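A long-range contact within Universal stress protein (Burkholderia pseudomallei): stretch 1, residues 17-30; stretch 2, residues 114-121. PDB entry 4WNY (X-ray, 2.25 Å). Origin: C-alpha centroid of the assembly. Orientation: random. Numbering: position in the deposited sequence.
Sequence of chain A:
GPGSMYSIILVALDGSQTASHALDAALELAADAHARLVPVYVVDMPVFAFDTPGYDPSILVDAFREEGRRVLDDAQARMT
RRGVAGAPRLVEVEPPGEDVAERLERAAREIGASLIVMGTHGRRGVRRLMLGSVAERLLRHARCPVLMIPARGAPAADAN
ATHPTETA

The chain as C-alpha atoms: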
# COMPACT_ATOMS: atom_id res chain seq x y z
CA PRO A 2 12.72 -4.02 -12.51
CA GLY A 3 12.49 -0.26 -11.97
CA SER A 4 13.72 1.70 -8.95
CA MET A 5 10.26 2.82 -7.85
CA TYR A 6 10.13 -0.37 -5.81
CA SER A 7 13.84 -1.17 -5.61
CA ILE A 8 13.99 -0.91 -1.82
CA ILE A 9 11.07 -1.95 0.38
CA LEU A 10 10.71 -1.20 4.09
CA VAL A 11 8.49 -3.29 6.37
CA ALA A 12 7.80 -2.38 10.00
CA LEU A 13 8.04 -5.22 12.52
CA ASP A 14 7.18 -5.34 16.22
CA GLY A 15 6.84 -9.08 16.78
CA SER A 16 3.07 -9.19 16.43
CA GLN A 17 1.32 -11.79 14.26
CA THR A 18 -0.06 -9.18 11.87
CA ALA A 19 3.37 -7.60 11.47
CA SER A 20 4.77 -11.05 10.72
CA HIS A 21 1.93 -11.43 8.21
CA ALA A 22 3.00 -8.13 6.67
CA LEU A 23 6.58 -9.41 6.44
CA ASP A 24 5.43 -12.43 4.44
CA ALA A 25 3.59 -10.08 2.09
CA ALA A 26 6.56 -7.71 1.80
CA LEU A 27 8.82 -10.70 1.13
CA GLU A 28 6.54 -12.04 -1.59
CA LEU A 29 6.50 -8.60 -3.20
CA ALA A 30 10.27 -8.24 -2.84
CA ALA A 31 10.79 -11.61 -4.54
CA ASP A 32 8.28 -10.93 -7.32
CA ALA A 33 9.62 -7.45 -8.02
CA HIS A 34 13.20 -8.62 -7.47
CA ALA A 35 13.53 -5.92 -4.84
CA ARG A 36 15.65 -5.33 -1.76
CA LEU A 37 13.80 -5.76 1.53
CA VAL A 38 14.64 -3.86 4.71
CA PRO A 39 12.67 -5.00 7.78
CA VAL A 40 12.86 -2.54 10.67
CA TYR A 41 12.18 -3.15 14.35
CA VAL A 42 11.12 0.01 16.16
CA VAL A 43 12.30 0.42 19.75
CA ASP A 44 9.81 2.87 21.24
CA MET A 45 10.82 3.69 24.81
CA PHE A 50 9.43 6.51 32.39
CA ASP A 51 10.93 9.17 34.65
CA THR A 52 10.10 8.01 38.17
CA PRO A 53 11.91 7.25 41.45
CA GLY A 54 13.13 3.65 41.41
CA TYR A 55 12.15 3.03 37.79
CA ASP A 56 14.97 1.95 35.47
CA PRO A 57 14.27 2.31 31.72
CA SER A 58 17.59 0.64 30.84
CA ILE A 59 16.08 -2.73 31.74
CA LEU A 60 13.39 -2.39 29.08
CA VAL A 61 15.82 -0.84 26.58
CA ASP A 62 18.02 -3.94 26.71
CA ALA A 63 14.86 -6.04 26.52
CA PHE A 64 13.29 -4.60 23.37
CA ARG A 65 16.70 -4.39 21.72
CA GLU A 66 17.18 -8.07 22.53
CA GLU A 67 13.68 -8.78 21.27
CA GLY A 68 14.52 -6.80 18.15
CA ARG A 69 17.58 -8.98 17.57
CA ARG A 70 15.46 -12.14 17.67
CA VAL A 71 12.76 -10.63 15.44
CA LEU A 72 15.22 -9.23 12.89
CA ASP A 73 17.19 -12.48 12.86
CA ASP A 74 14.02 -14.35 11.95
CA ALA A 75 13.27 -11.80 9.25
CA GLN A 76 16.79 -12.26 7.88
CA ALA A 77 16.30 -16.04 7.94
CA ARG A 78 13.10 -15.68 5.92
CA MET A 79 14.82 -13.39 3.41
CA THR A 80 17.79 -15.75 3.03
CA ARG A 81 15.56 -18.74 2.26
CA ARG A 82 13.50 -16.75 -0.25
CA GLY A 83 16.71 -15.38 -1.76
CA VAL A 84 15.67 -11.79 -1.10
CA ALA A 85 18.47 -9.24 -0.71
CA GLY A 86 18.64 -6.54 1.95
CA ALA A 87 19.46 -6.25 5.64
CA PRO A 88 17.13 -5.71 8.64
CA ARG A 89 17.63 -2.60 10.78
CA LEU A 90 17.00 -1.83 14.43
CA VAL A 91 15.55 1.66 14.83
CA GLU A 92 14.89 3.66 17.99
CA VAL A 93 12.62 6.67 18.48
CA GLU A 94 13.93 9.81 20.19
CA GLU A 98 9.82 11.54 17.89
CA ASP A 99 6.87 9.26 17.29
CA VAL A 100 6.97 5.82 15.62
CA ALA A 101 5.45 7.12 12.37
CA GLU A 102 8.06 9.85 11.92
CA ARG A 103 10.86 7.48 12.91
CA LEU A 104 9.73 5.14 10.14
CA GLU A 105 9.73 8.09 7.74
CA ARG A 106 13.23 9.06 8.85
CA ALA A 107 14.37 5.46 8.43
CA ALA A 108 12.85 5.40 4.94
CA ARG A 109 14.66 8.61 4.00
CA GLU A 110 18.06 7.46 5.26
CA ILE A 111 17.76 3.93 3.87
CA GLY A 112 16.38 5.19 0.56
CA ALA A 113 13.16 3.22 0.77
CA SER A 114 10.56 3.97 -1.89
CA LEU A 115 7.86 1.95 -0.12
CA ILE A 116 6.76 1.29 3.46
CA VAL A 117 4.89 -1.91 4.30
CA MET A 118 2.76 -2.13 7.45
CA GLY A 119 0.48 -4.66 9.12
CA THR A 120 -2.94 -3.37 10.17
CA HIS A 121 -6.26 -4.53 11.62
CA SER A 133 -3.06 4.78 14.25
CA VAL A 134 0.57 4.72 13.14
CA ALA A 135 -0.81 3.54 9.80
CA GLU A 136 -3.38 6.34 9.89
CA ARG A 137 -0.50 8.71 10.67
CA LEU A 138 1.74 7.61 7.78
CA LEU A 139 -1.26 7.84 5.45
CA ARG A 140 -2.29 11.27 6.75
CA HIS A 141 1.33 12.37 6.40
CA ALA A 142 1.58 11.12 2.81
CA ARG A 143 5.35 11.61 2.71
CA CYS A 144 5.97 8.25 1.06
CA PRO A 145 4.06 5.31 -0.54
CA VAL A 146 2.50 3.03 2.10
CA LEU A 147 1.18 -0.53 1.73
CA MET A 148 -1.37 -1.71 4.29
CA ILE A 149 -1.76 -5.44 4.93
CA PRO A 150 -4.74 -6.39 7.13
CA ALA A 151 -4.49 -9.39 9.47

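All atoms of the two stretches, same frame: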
# COMPACT_ATOMS: atom_id res chain seq x y z
N GLN A 17 1.72 -10.88 15.33
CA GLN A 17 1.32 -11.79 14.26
C GLN A 17 1.02 -11.07 12.95
O GLN A 17 1.40 -11.53 11.88
CB GLN A 17 0.10 -12.61 14.69
CG GLN A 17 0.42 -13.94 15.35
CD GLN A 17 0.96 -14.95 14.36
OE1 GLN A 17 0.61 -14.94 13.18
NE2 GLN A 17 1.82 -15.84 14.83
N THR A 18 0.34 -9.93 13.05
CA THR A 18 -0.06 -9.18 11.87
C THR A 18 1.13 -8.51 11.20
O THR A 18 1.14 -8.31 9.99
CB THR A 18 -1.11 -8.11 12.21
OG1 THR A 18 -0.47 -6.98 12.83
CG2 THR A 18 -2.15 -8.68 13.15
N ALA A 19 2.13 -8.16 12.01
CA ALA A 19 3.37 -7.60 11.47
C ALA A 19 4.16 -8.69 10.76
O ALA A 19 4.78 -8.45 9.73
CB ALA A 19 4.19 -6.97 12.58
N SER A 20 4.14 -9.89 11.34
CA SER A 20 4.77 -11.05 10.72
C SER A 20 4.05 -11.39 9.42
O SER A 20 4.68 -11.80 8.44
CB SER A 20 4.74 -12.24 11.67
OG SER A 20 5.33 -13.38 11.08
N HIS A 21 2.74 -11.22 9.41
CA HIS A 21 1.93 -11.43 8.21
C HIS A 21 2.32 -10.42 7.14
O HIS A 21 2.36 -10.73 5.95
CB HIS A 21 0.44 -11.32 8.54
CG HIS A 21 -0.45 -11.66 7.39
ND1 HIS A 21 -1.39 -10.78 6.89
CD2 HIS A 21 -0.55 -12.79 6.64
CE1 HIS A 21 -2.03 -11.35 5.89
NE2 HIS A 21 -1.54 -12.57 5.71
N ALA A 22 2.60 -9.19 7.58
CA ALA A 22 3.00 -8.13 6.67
C ALA A 22 4.38 -8.40 6.08
O ALA A 22 4.66 -8.05 4.94
CB ALA A 22 3.00 -6.79 7.39
N LEU A 23 5.24 -9.03 6.88
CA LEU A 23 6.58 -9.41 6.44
C LEU A 23 6.51 -10.43 5.31
O LEU A 23 7.25 -10.33 4.33
CB LEU A 23 7.39 -9.97 7.61
CG LEU A 23 8.74 -10.58 7.25
CD1 LEU A 23 9.64 -9.56 6.58
CD2 LEU A 23 9.41 -11.17 8.48
N ASP A 24 5.62 -11.41 5.46
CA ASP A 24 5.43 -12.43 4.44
C ASP A 24 4.93 -11.82 3.13
O ASP A 24 5.27 -12.29 2.05
CB ASP A 24 4.45 -13.50 4.92
CG ASP A 24 5.04 -14.37 6.02
OD1 ASP A 24 6.28 -14.36 6.20
OD2 ASP A 24 4.26 -15.07 6.70
N ALA A 25 4.11 -10.78 3.25
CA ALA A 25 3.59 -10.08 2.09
C ALA A 25 4.68 -9.22 1.44
O ALA A 25 4.81 -9.19 0.22
CB ALA A 25 2.40 -9.22 2.48
N ALA A 26 5.46 -8.54 2.27
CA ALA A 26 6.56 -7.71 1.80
C ALA A 26 7.64 -8.57 1.14
O ALA A 26 8.24 -8.17 0.15
CB ALA A 26 7.15 -6.90 2.94
N LEU A 27 7.87 -9.75 1.70
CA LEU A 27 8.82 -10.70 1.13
C LEU A 27 8.38 -11.16 -0.24
O LEU A 27 9.16 -11.17 -1.19
CB LEU A 27 9.01 -11.91 2.05
CG LEU A 27 10.28 -11.94 2.90
CD1 LEU A 27 10.34 -13.25 3.66
CD2 LEU A 27 11.50 -11.77 2.03
N GLU A 28 7.11 -11.56 -0.34
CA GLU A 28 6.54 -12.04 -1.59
C GLU A 28 6.63 -10.97 -2.67
O GLU A 28 6.90 -11.27 -3.83
CB GLU A 28 5.08 -12.47 -1.39
N LEU A 29 6.40 -9.72 -2.28
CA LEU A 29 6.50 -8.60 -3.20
C LEU A 29 7.95 -8.36 -3.59
O LEU A 29 8.25 -8.10 -4.76
CB LEU A 29 5.91 -7.34 -2.57
CG LEU A 29 5.87 -6.11 -3.48
CD1 LEU A 29 4.81 -6.29 -4.54
CD2 LEU A 29 5.61 -4.85 -2.67
N ALA A 30 8.85 -8.45 -2.61
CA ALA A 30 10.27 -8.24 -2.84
C ALA A 30 10.83 -9.29 -3.80
O ALA A 30 11.70 -8.99 -4.62
CB ALA A 30 11.03 -8.26 -1.53
N SER A 114 11.56 3.35 -1.04
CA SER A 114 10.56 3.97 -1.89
C SER A 114 9.17 3.42 -1.56
O SER A 114 8.18 3.78 -2.20
CB SER A 114 10.89 3.75 -3.36
OG SER A 114 11.13 2.37 -3.62
N LEU A 115 9.12 2.56 -0.55
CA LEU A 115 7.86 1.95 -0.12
C LEU A 115 7.93 1.50 1.34
O LEU A 115 8.93 0.92 1.77
CB LEU A 115 7.51 0.76 -1.01
CG LEU A 115 6.27 -0.04 -0.61
CD1 LEU A 115 5.01 0.83 -0.70
CD2 LEU A 115 6.13 -1.29 -1.46
N ILE A 116 6.86 1.75 2.09
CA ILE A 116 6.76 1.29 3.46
C ILE A 116 5.60 0.31 3.61
O ILE A 116 4.46 0.63 3.28
CB ILE A 116 6.57 2.45 4.45
CG1 ILE A 116 7.80 3.36 4.45
CG2 ILE A 116 6.28 1.93 5.85
CD1 ILE A 116 7.67 4.54 5.39
N VAL A 117 5.90 -0.88 4.12
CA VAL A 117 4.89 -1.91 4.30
C VAL A 117 4.52 -2.06 5.77
O VAL A 117 5.40 -2.18 6.62
CB VAL A 117 5.38 -3.27 3.74
CG1 VAL A 117 4.40 -4.38 4.10
CG2 VAL A 117 5.57 -3.17 2.23
N MET A 118 3.23 -2.04 6.07
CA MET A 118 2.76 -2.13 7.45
C MET A 118 1.63 -3.14 7.61
O MET A 118 0.80 -3.31 6.72
CB MET A 118 2.28 -0.77 7.94
CG MET A 118 3.26 -0.06 8.86
SD MET A 118 2.54 1.46 9.47
CE MET A 118 1.85 2.10 7.95
N GLY A 119 1.59 -3.79 8.77
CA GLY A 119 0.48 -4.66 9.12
C GLY A 119 -0.57 -3.87 9.87
O GLY A 119 -0.25 -3.05 10.73
N THR A 120 -1.84 -4.10 9.53
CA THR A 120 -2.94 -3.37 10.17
C THR A 120 -4.03 -4.32 10.64
O THR A 120 -3.90 -5.54 10.54
CB THR A 120 -3.55 -2.32 9.22
OG1 THR A 120 -3.94 -2.95 7.99
CG2 THR A 120 -2.55 -1.22 8.92
N HIS A 121 -5.12 -3.75 11.16
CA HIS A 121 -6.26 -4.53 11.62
C HIS A 121 -7.53 -4.16 10.87
O HIS A 121 -8.28 -3.28 11.30
CB HIS A 121 -6.47 -4.33 13.13
CG HIS A 121 -5.51 -5.11 13.98
ND1 HIS A 121 -4.17 -5.21 13.68
CD2 HIS A 121 -5.71 -5.83 15.11
CE1 HIS A 121 -3.58 -5.96 14.60
NE2 HIS A 121 -4.49 -6.34 15.48

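This is a helix-on-strand packing contact, apolar and without a hydrogen bond between the stretches, in which small residues on one side of helix 17-30 let it lie close to strand 115-120. The two axes approach to 6.7 Å, and their N-to-C directions make an angle of 142°, so the segments run roughly antiparallel with a marked skew. The sense of that pairing is clear in the order of contacts: Thr 18 meets Gly 119 to His 121, Ala 22 meets Val 117 to Gly 119, Ala 26 meets Val 117, and Leu 29 meets Leu 115.

The spacing 18, 22, 26, 29 is that of one helical side, and all four CA-to-CB bonds point toward the strand. On the strand, the alternation of an extended chain turns Leu 115 and Val 117 toward the helix, while Met 118 points away. Ala 26 CA and Val 117 CA are 6.5 Å apart, a short distance consistent with the single methyl that alanine contributes.

Val 117 is central to the apolar packing and has 57 Å² covered by the helix. With chi1 at 172° (t), its CG1 lies 3.9 Å from Ala 26 CB and 4.3 Å from Ala 22 CB; the same CG1 is 3.8 Å from Ala 22 O. One branch of the valine therefore touches two successive turns. Leu 29 and Leu 115 share the t,p rotamer and meet through their branch ends, Leu 29 CD2 to Leu 115 CD2 at 3.8 Å.

Gly 119 marks the tightest backbone approach. Its CA is 3.8 Å from Thr 18 O, and its N is 3.6 Å from Ala 22 CB. An ideal CB built on Gly 119 would fall 2.5 Å from Thr 18 O, a clash, and a tight 3.4 Å from Ala 22 CB, so the absence of a side chain is what the local geometry requires. Thr 18 O is already engaged within the helix, accepting from Ala 22 N at 3.0 Å.

Thr 18 has the largest covered area, 64 Å². Its chi1 of 77° (p) accompanies contacts of CB with Thr 120 O at 4.1 Å and of CG2 with His 121 CE1 at 3.4 Å. The imidazole reaches back although its CA-to-CB bond points sideways, and the methyl meets the ring obliquely; high B factors make this outer contact less certain. In total 334 Å² is buried, counting both sides.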